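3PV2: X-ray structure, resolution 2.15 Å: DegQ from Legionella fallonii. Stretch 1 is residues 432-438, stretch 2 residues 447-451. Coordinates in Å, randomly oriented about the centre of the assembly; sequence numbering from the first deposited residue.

Stretch 1 432-438: KKELLVQ
Stretch 2 (447-451) YLLVI

This contact is a two-stranded antiparallel β pairing, held by four backbone hydrogen bonds and padded on both faces by mainly apolar side chains. Strand 435-438 runs against strand 447-450 with 153° between their N-to-C directions and an axial approach of 4.7 Å. The register pairs Leu435 with Val450, Leu436 with Leu449, Val437 with Leu448 and Gln438 with Tyr447, at CA-CA distances of 5.0, 4.6, 5.4 and 4.4 Å.

Extended backbones, with phi/psi from -92/118 at Leu436 to -134/148 at Leu448, turn the peptide groups of alternate residues toward the partner strand. Leu435 and Val450 therefore exchange two bonds: Leu435 N to Val450 O is 2.8 Å and Val450 N to Leu435 O is 2.8 Å. Val437 and Leu448 repeat the pattern, Val437 N to Leu448 O at 2.9 Å and Leu448 N to Val437 O at 2.8 Å. N-H...O angles of 157-170° make all four nearly straight. Two of these carbonyls also receive CA-H...O contacts, Tyr447 CA to Val437 O at 3.3 Å and Leu449 CA to Leu435 O at 3.5 Å. Just before the strand, Glu434 (-160/160) extends the pattern, its CA lying 3.3 Å from Val450 O.

One face carries Leu435, Val437, Leu448 and Val450. The β-branched valines suit an extended backbone and present compact methyl surfaces. Val437 (chi1 m) places CG2 3.7 Å from Leu448 CB, and both its methyls lie near Val450 CG2, CG1 at 4.2 Å and CG2 at 4.3 Å; Val450 is t. Leu435 (t, p) brings CB within 4.3 Å of Val450 CB. Leu448 has chi1 -95° and chi2 5°, outside the usual wells.

The other face carries Leu436, Gln438, Tyr447 and Leu449. Leu436 (t, p) sits between two neighbours, its CD1 4.1 Å from Leu449 CG and its CG 4.0 Å from Tyr447 CD1. Leu449 has chi1 -101° and chi2 177°. Tyr447 (chi1 m, chi2 -89°) has the largest area covered by the other stretch, as a broad ring can span more than one residue. Gln438 (t, t, chi3 15°) lays its aliphatic portion over that ring: CG is 4.2 Å from the centroid of the Tyr447 ring, 15° off the normal, a CH-pi contact. Its amide is hydrogen-bonded elsewhere in the structure, so a polar residue is accommodated in this buried position.

Opposite the C-terminal Ile451, with CA-CA 4.5 Å, Glu434 (chi1 p, chi2 t, chi3 15°) brings its aliphatic CB to 3.7 Å from Ile451 CG2 and 3.8 Å from Leu449 CD2. Ile451 (p, t) ends in the C-terminal carboxylate.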

# COMPACT_ATOMS: atom_id res chain seq x y z
N LYS B 432 40.25 -6.06 -51.96
CA LYS B 432 40.53 -5.10 -50.88
C LYS B 432 39.27 -4.27 -50.46
O LYS B 432 39.21 -3.79 -49.34
CB LYS B 432 41.67 -4.17 -51.32
CG LYS B 432 43.10 -4.81 -51.09
CD LYS B 432 43.58 -4.72 -49.61
CE LYS B 432 45.11 -4.64 -49.43
NZ LYS B 432 45.81 -5.96 -49.51
N LYS B 433 38.29 -4.06 -51.35
CA LYS B 433 37.27 -3.07 -51.04
C LYS B 433 36.10 -3.64 -50.18
O LYS B 433 35.62 -2.99 -49.30
CB LYS B 433 36.68 -2.53 -52.32
CG LYS B 433 35.45 -1.64 -52.10
CD LYS B 433 35.12 -0.71 -53.34
CE LYS B 433 34.96 0.78 -52.91
NZ LYS B 433 36.26 1.40 -52.44
N GLU B 434 35.66 -4.84 -50.45
CA GLU B 434 34.47 -5.31 -49.79
C GLU B 434 34.39 -6.79 -49.85
O GLU B 434 35.09 -7.42 -50.68
CB GLU B 434 33.30 -4.75 -50.51
CG GLU B 434 33.38 -5.29 -51.89
CD GLU B 434 32.61 -4.44 -52.91
OE1 GLU B 434 32.25 -3.27 -52.62
OE2 GLU B 434 32.42 -4.99 -53.99
N LEU B 435 33.60 -7.35 -48.96
CA LEU B 435 33.31 -8.74 -48.98
C LEU B 435 31.81 -8.90 -48.94
O LEU B 435 31.13 -8.46 -48.02
CB LEU B 435 33.93 -9.44 -47.76
CG LEU B 435 33.59 -10.93 -47.53
CD1 LEU B 435 34.09 -11.85 -48.61
CD2 LEU B 435 34.14 -11.51 -46.18
N LEU B 436 31.29 -9.61 -49.94
CA LEU B 436 29.89 -9.91 -50.02
C LEU B 436 29.61 -11.22 -49.33
O LEU B 436 30.19 -12.24 -49.70
CB LEU B 436 29.46 -9.98 -51.48
CG LEU B 436 27.99 -10.36 -51.66
CD1 LEU B 436 27.19 -9.17 -51.29
CD2 LEU B 436 27.75 -10.83 -53.15
N VAL B 437 28.81 -11.22 -48.27
CA VAL B 437 28.51 -12.49 -47.55
C VAL B 437 27.01 -12.75 -47.63
O VAL B 437 26.17 -11.82 -47.69
CB VAL B 437 28.94 -12.48 -46.11
CG1 VAL B 437 30.38 -12.04 -46.03
CG2 VAL B 437 28.17 -11.44 -45.37
N GLN B 438 26.67 -14.00 -47.88
CA GLN B 438 25.30 -14.41 -47.77
C GLN B 438 25.14 -15.12 -46.43
O GLN B 438 25.82 -16.10 -46.17
CB GLN B 438 24.95 -15.40 -48.89
CG GLN B 438 23.52 -15.83 -48.86
CD GLN B 438 23.19 -16.81 -49.97
OE1 GLN B 438 24.11 -17.36 -50.58
NE2 GLN B 438 21.89 -17.14 -50.16
N TYR B 447 21.90 -10.99 -48.08
CA TYR B 447 23.20 -10.60 -48.51
C TYR B 447 23.68 -9.33 -47.77
O TYR B 447 22.88 -8.43 -47.62
CB TYR B 447 23.25 -10.33 -50.03
CG TYR B 447 23.24 -11.58 -50.86
CD1 TYR B 447 24.44 -12.21 -51.22
CD2 TYR B 447 22.04 -12.07 -51.42
CE1 TYR B 447 24.45 -13.35 -52.00
CE2 TYR B 447 22.03 -13.17 -52.21
CZ TYR B 447 23.24 -13.83 -52.52
OH TYR B 447 23.24 -14.90 -53.37
N LEU B 448 24.95 -9.28 -47.35
CA LEU B 448 25.44 -8.13 -46.57
C LEU B 448 26.76 -7.78 -47.19
O LEU B 448 27.46 -8.68 -47.63
CB LEU B 448 25.74 -8.65 -45.18
CG LEU B 448 24.72 -8.54 -44.08
CD1 LEU B 448 23.37 -8.00 -44.49
CD2 LEU B 448 24.76 -9.68 -43.13
N LEU B 449 27.16 -6.53 -47.21
CA LEU B 449 28.44 -6.20 -47.75
C LEU B 449 29.27 -5.72 -46.63
O LEU B 449 28.91 -4.80 -46.00
CB LEU B 449 28.27 -5.06 -48.71
CG LEU B 449 28.27 -5.42 -50.19
CD1 LEU B 449 28.01 -4.11 -50.98
CD2 LEU B 449 29.67 -5.98 -50.58
N VAL B 450 30.36 -6.39 -46.35
CA VAL B 450 31.23 -6.00 -45.31
C VAL B 450 32.33 -5.13 -45.95
O VAL B 450 32.95 -5.52 -46.92
CB VAL B 450 31.88 -7.25 -44.71
CG1 VAL B 450 32.83 -6.78 -43.53
CG2 VAL B 450 30.75 -8.23 -44.24
N ILE B 451 32.53 -3.93 -45.43
CA ILE B 451 33.45 -2.99 -46.09
C ILE B 451 34.34 -2.37 -45.04
O ILE B 451 35.44 -1.95 -45.36
CB ILE B 451 32.73 -1.83 -46.80
CG1 ILE B 451 31.79 -1.08 -45.86
CG2 ILE B 451 31.89 -2.27 -48.11
CD1 ILE B 451 31.03 0.10 -46.61
OXT ILE B 451 33.97 -2.22 -43.88